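Local coordinates for Glyoxalase/bleomycin resistance protein/dioxygenase (Catenulispora acidiphila, PDB 4G6X) that belongs to the vicinal oxygen chelate (glyoxalase/bleomycin resistance) superfamily and possibly acts as a dioxygenase, at residues D61-V66 against Q76-P81; V121-E126 against V134-D139. One frame throughout, in Å; residues are numbered along the deposited sequence.

Interaction 1. Residues D61-V66 against Q76-P81; sequences DRWLTV and QLLLEP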
loop_
_atom_site.group_PDB
_atom_site.type_symbol
_atom_site.label_atom_id
_atom_site.label_comp_id
_atom_site.label_asym_id
_atom_site.label_seq_id
_atom_site.Cartn_x
_atom_site.Cartn_y
_atom_site.Cartn_z
ATOM N N ASP A 61 -8.824 -1.964 18.980
ATOM C CA ASP A 61 -7.630 -1.475 18.274
ATOM C C ASP A 61 -7.870 -0.016 17.867
ATOM O O ASP A 61 -8.862 0.626 18.268
ATOM C CB ASP A 61 -7.294 -2.329 17.045
ATOM C CG ASP A 61 -7.182 -3.837 17.390
ATOM O OD1 ASP A 61 -6.289 -4.207 18.165
ATOM O OD2 ASP A 61 -7.976 -4.601 16.855
ATOM N N ARG A 62 -6.888 0.491 17.147
ATOM C CA ARG A 62 -6.917 1.830 16.673
ATOM C C ARG A 62 -6.860 1.895 15.197
ATOM O O ARG A 62 -6.143 1.130 14.545
ATOM C CB ARG A 62 -5.648 2.557 17.160
ATOM C CG ARG A 62 -5.533 2.594 18.641
ATOM C CD ARG A 62 -4.105 2.393 19.054
ATOM N NE ARG A 62 -3.366 3.623 18.911
ATOM C CZ ARG A 62 -2.085 3.748 19.241
ATOM N NH1 ARG A 62 -1.490 4.932 19.145
ATOM N NH2 ARG A 62 -1.377 2.689 19.632
ATOM N N TRP A 63 -7.513 2.947 14.653
ATOM C CA TRP A 63 -7.187 3.417 13.336
ATOM C C TRP A 63 -6.052 4.367 13.524
ATOM O O TRP A 63 -6.232 5.419 14.076
ATOM C CB TRP A 63 -8.388 4.184 12.733
ATOM C CG TRP A 63 -8.107 4.788 11.383
ATOM C CD1 TRP A 63 -7.678 6.086 11.086
ATOM C CD2 TRP A 63 -8.237 4.135 10.096
ATOM N NE1 TRP A 63 -7.538 6.243 9.738
ATOM C CE2 TRP A 63 -7.865 5.120 9.090
ATOM C CE3 TRP A 63 -8.684 2.883 9.687
ATOM C CZ2 TRP A 63 -7.883 4.820 7.732
ATOM C CZ3 TRP A 63 -8.695 2.590 8.313
ATOM C CH2 TRP A 63 -8.324 3.538 7.367
ATOM N N LEU A 64 -4.874 3.955 13.082
ATOM C CA LEU A 64 -3.634 4.702 13.291
ATOM C C LEU A 64 -2.931 4.903 11.969
ATOM O O LEU A 64 -2.446 3.914 11.336
ATOM C CB LEU A 64 -2.784 3.834 14.215
ATOM C CG LEU A 64 -1.404 4.405 14.520
ATOM C CD1 LEU A 64 -1.505 5.773 15.200
ATOM C CD2 LEU A 64 -0.596 3.370 15.345
ATOM N N THR A 65 -2.819 6.162 11.529
ATOM C CA THR A 65 -2.106 6.429 10.323
ATOM C C THR A 65 -0.974 7.394 10.626
ATOM O O THR A 65 -1.072 8.203 11.537
ATOM C CB THR A 65 -2.988 7.029 9.230
ATOM O OG1 THR A 65 -3.534 8.255 9.732
ATOM C CG2 THR A 65 -4.104 6.093 8.904
ATOM N N VAL A 66 0.063 7.297 9.807
ATOM C CA VAL A 66 1.179 8.256 9.815
ATOM C C VAL A 66 1.435 8.859 8.435
ATOM O O VAL A 66 0.988 8.360 7.410
ATOM C CB VAL A 66 2.466 7.573 10.359
ATOM C CG1 VAL A 66 2.268 7.058 11.795
ATOM C CG2 VAL A 66 2.994 6.486 9.432
ATOM N N GLN A 76 -1.303 8.606 3.335
ATOM C CA GLN A 76 -1.185 8.147 4.709
ATOM C C GLN A 76 -0.838 6.652 4.731
ATOM O O GLN A 76 -1.184 5.940 3.802
ATOM C CB GLN A 76 -2.508 8.327 5.438
ATOM C CG GLN A 76 -2.815 9.773 5.725
ATOM C CD GLN A 76 -4.193 9.970 6.348
ATOM O OE1 GLN A 76 -4.647 9.178 7.190
ATOM N NE2 GLN A 76 -4.826 11.081 5.997
ATOM N N LEU A 77 -0.052 6.251 5.718
ATOM C CA LEU A 77 0.274 4.847 5.979
ATOM C C LEU A 77 -0.484 4.397 7.216
ATOM O O LEU A 77 -0.285 4.879 8.353
ATOM C CB LEU A 77 1.798 4.677 6.193
ATOM C CG LEU A 77 2.348 3.357 6.765
ATOM C CD1 LEU A 77 2.160 2.286 5.699
ATOM C CD2 LEU A 77 3.814 3.537 7.180
ATOM N N LEU A 78 -1.294 3.332 7.039
ATOM C CA LEU A 78 -2.088 2.758 8.099
ATOM C C LEU A 78 -1.265 1.641 8.729
ATOM O O LEU A 78 -0.743 0.818 7.984
ATOM C CB LEU A 78 -3.372 2.120 7.496
ATOM C CG LEU A 78 -4.318 1.412 8.467
ATOM C CD1 LEU A 78 -5.000 2.414 9.382
ATOM C CD2 LEU A 78 -5.320 0.602 7.634
ATOM N N LEU A 79 -1.103 1.703 10.040
ATOM C CA LEU A 79 -0.362 0.716 10.814
ATOM C C LEU A 79 -1.394 -0.201 11.421
ATOM O O LEU A 79 -1.932 0.067 12.489
ATOM C CB LEU A 79 0.522 1.410 11.841
ATOM C CG LEU A 79 1.518 2.416 11.269
ATOM C CD1 LEU A 79 2.241 3.102 12.422
ATOM C CD2 LEU A 79 2.466 1.787 10.266
ATOM N N GLU A 80 -1.773 -1.242 10.680
ATOM C CA GLU A 80 -2.964 -1.993 11.111
ATOM C C GLU A 80 -2.678 -3.325 11.758
ATOM O O GLU A 80 -1.630 -3.909 11.482
ATOM C CB GLU A 80 -4.001 -2.129 10.014
ATOM C CG GLU A 80 -3.641 -3.031 8.940
ATOM C CD GLU A 80 -4.740 -3.184 7.854
ATOM O OE1 GLU A 80 -5.863 -3.706 8.059
ATOM O OE2 GLU A 80 -4.395 -2.800 6.740
ATOM N N PRO A 81 -3.577 -3.761 12.651
ATOM C CA PRO A 81 -3.330 -5.001 13.387
ATOM C C PRO A 81 -3.236 -6.213 12.481
ATOM O O PRO A 81 -3.796 -6.252 11.370
ATOM C CB PRO A 81 -4.537 -5.126 14.333
ATOM C CG PRO A 81 -5.124 -3.773 14.408
ATOM C CD PRO A 81 -4.820 -3.100 13.095
HETATM O O HOH W 1 -6.870 8.703 8.398
#
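Leu78 pushes its CD1 methyl over the six-membered ring of Trp63, 3.6 Å from the ring centroid and only 9° off the normal, a CH-pi contact in which the two side chains cross at about a right angle. With CG of Trp63 anti to the backbone N (chi1 176°), the indole swings back over the neighbouring strand although its CB starts away from it. On the same face, Thr65 OG1 donates to Gln76 OE1 at 2.9 Å, coming from above the amide's carbonyl plane. A water then joins the two pairs: lying in plane at the indole edge, it accepts from Trp63 NE1 and donates to Gln76 OE1 at 2.6 Å. Two donors thus grip that one oxygen, and the water ties the ring edge to the amide. On the other face the touching side chains are aliphatic. Val66 CG2 lies alongside Leu77 CD2 at 3.8 Å, while Leu79 CD1 touches both Leu64 CD2 and Val66 CG1. Beneath these side chains, Val66 and Leu77 form a hydrogen-bonded pair with bonds in both directions, and Leu79 N gives Leu64 O a nearly straight bond of 2.9 Å (174° at the hydrogen). Farther along, the strands diverge, and Pro81 CG lies 3.6 Å from Asp61 CG. Gln37, from helix 37-46, bridges this wider part by its NE2, which bonds to both Arg62 O and Leu79 O; Tyr44 of that helix packs on Leu77, as does Ile27 of the second subunit. Strands 51-58 and 29-34 flank the pair. This is the central antiparallel hairpin of a βαβββ module, the building unit of the vicinal oxygen chelate fold.

Interaction 2. Residues V121-E126 against V134-D139; sequences VRFTQE and VTAILD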
loop_
_atom_site.group_PDB
_atom_site.type_symbol
_atom_site.label_atom_id
_atom_site.label_comp_id
_atom_site.label_asym_id
_atom_site.label_seq_id
_atom_site.Cartn_x
_atom_site.Cartn_y
_atom_site.Cartn_z
ATOM N N VAL A 121 18.416 0.736 14.246
ATOM C CA VAL A 121 17.565 0.012 13.279
ATOM C C VAL A 121 18.397 -1.102 12.651
ATOM O O VAL A 121 19.574 -0.904 12.276
ATOM C CB VAL A 121 17.024 0.958 12.166
ATOM C CG1 VAL A 121 16.302 0.182 11.072
ATOM C CG2 VAL A 121 16.084 2.033 12.718
ATOM N N ARG A 122 17.805 -2.268 12.505
ATOM C CA ARG A 122 18.480 -3.395 11.948
ATOM C C ARG A 122 18.272 -3.468 10.442
ATOM O O ARG A 122 17.157 -3.499 9.991
ATOM C CB ARG A 122 17.900 -4.632 12.604
ATOM C CG ARG A 122 18.553 -5.934 12.268
ATOM C CD ARG A 122 17.788 -7.110 12.855
ATOM N NE ARG A 122 18.110 -8.268 12.089
ATOM C CZ ARG A 122 17.251 -9.038 11.472
ATOM N NH1 ARG A 122 15.962 -8.837 11.543
ATOM N NH2 ARG A 122 17.707 -10.026 10.785
ATOM N N PHE A 123 19.350 -3.525 9.671
ATOM C CA PHE A 123 19.229 -3.730 8.222
ATOM C C PHE A 123 19.588 -5.161 7.842
ATOM O O PHE A 123 20.640 -5.711 8.301
ATOM C CB PHE A 123 20.132 -2.759 7.473
ATOM C CG PHE A 123 19.598 -1.349 7.434
ATOM C CD1 PHE A 123 18.947 -0.886 6.313
ATOM C CD2 PHE A 123 19.688 -0.530 8.558
ATOM C CE1 PHE A 123 18.426 0.396 6.285
ATOM C CE2 PHE A 123 19.159 0.744 8.545
ATOM C CZ PHE A 123 18.538 1.211 7.424
ATOM N N THR A 124 18.750 -5.762 6.999
ATOM C CA THR A 124 19.016 -7.068 6.381
ATOM C C THR A 124 19.732 -6.954 5.033
ATOM O O THR A 124 20.371 -7.894 4.577
ATOM C CB THR A 124 17.732 -7.878 6.224
ATOM O OG1 THR A 124 16.825 -7.156 5.367
ATOM C CG2 THR A 124 17.059 -8.095 7.586
ATOM N N GLN A 125 19.613 -5.789 4.402
ATOM C CA GLN A 125 20.365 -5.457 3.197
ATOM C C GLN A 125 20.833 -4.027 3.274
ATOM O O GLN A 125 20.023 -3.115 3.366
ATOM C CB GLN A 125 19.507 -5.645 1.943
ATOM C CG GLN A 125 20.276 -5.513 0.625
ATOM C CD GLN A 125 19.393 -4.968 -0.479
ATOM O OE1 GLN A 125 18.498 -5.659 -0.967
ATOM N NE2 GLN A 125 19.589 -3.697 -0.824
ATOM N N GLU A 126 22.160 -3.863 3.209
ATOM C CA GLU A 126 22.807 -2.551 3.127
ATOM C C GLU A 126 22.515 -1.905 1.776
ATOM O O GLU A 126 22.115 -2.616 0.839
ATOM C CB GLU A 126 24.331 -2.691 3.318
ATOM C CG GLU A 126 24.728 -3.147 4.715
ATOM C CD GLU A 126 26.251 -3.248 4.894
ATOM O OE1 GLU A 126 26.998 -3.019 3.916
ATOM O OE2 GLU A 126 26.696 -3.559 6.018
ATOM N N VAL A 134 18.995 2.499 -6.095
ATOM C CA VAL A 134 19.802 1.981 -4.989
ATOM C C VAL A 134 18.814 1.658 -3.882
ATOM O O VAL A 134 17.941 2.471 -3.606
ATOM C CB VAL A 134 20.806 3.020 -4.482
ATOM C CG1 VAL A 134 21.680 2.435 -3.384
ATOM C CG2 VAL A 134 21.651 3.519 -5.654
ATOM N N THR A 135 18.927 0.468 -3.300
ATOM C CA THR A 135 17.942 0.018 -2.294
ATOM C C THR A 135 18.646 -0.446 -1.018
ATOM O O THR A 135 19.832 -0.792 -1.020
ATOM C CB THR A 135 17.064 -1.157 -2.786
ATOM O OG1 THR A 135 17.853 -2.348 -2.950
ATOM C CG2 THR A 135 16.371 -0.829 -4.042
ATOM N N ALA A 136 17.887 -0.434 0.080
ATOM C CA ALA A 136 18.285 -1.039 1.358
ATOM C C ALA A 136 17.043 -1.661 1.986
ATOM O O ALA A 136 15.926 -1.226 1.707
ATOM C CB ALA A 136 18.896 -0.023 2.319
ATOM N N ILE A 137 17.239 -2.648 2.849
ATOM C CA ILE A 137 16.097 -3.322 3.479
ATOM C C ILE A 137 16.310 -3.377 4.989
ATOM O O ILE A 137 17.380 -3.787 5.461
ATOM C CB ILE A 137 15.889 -4.712 2.902
ATOM C CG1 ILE A 137 15.575 -4.594 1.415
ATOM C CG2 ILE A 137 14.752 -5.443 3.646
ATOM C CD1 ILE A 137 15.441 -5.914 0.723
ATOM N N LEU A 138 15.290 -2.908 5.710
ATOM C CA LEU A 138 15.320 -2.871 7.167
ATOM C C LEU A 138 14.188 -3.685 7.812
ATOM O O LEU A 138 13.179 -3.973 7.167
ATOM C CB LEU A 138 15.323 -1.419 7.712
ATOM C CG LEU A 138 14.061 -0.581 7.430
ATOM C CD1 LEU A 138 13.053 -0.673 8.563
ATOM C CD2 LEU A 138 14.423 0.895 7.276
ATOM N N ASP A 139 14.439 -4.098 9.067
ATOM C CA ASP A 139 13.446 -4.811 9.901
ATOM C C ASP A 139 12.644 -3.749 10.694
ATOM O O ASP A 139 13.228 -2.945 11.484
ATOM C CB ASP A 139 14.192 -5.765 10.813
ATOM C CG ASP A 139 13.291 -6.508 11.798
ATOM O OD1 ASP A 139 12.068 -6.364 11.807
ATOM O OD2 ASP A 139 13.897 -7.259 12.593
HETATM O O HOH W 2 15.055 -2.888 13.456
HETATM O O HOH W 3 16.078 -4.503 -2.733
#
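Thr124 and Gln125 both turn their backbone N-H groups to Ile137 O, the mark of a classic beta bulge. The bonds, 2.9 Å from Thr124 N and 3.2 Å from Gln125 N, reach the oxygen from the same face of its carbonyl plane, and the register slips by one residue. From the bulge itself, the side chain of Gln125 bends at chi2 (-149°) and lays its amide across the strand: NE2 donates to Thr135 OG1 at 3.1 Å, almost straight, and also to Glu126 O, both acceptors lying in the amide plane. A water links Gln125 OE1 to the same threonine hydroxyl. Before the bulge, Leu138 CB sits over one face of the Phe123 ring, offset toward the rim. At the far end Arg122 NH1 forms a salt bridge with Asp139 OD2 (2.8 Å); OD2 lies in the guanidinium plane, whereas NH1 meets it from above the carboxylate plane, the two planes being nearly perpendicular (86°). Asp139 OD1 takes a second bond, from Thr141 N. Phe123 packs against helix 109-118, edge-to-face with Tyr113, while Val121 and Leu138 meet Phe43 of helix 37-46; strand 145-150 flanks 134-139 on the side away from 121-126.

How the interactions relate
Both contacts are antiparallel hairpins in four-stranded sheets of order 1-4-3-2, but interaction 1 joins the two inner strands (third and fourth), whereas interaction 2 joins the second, an outermost strand of its sheet within the chain, to the third. They lie on opposite sides of the chain's centre, their centres 23 Å apart and without touching. The pair illustrates how chemistry follows the place of a hairpin within a shared strand order. Interaction 1 is largely buried and relies on aliphatic packing, an indole and one small polar network with a water. Interaction 2 is only partly buried; there a bulge, a salt bridge and water-linked polar side chains take a larger share.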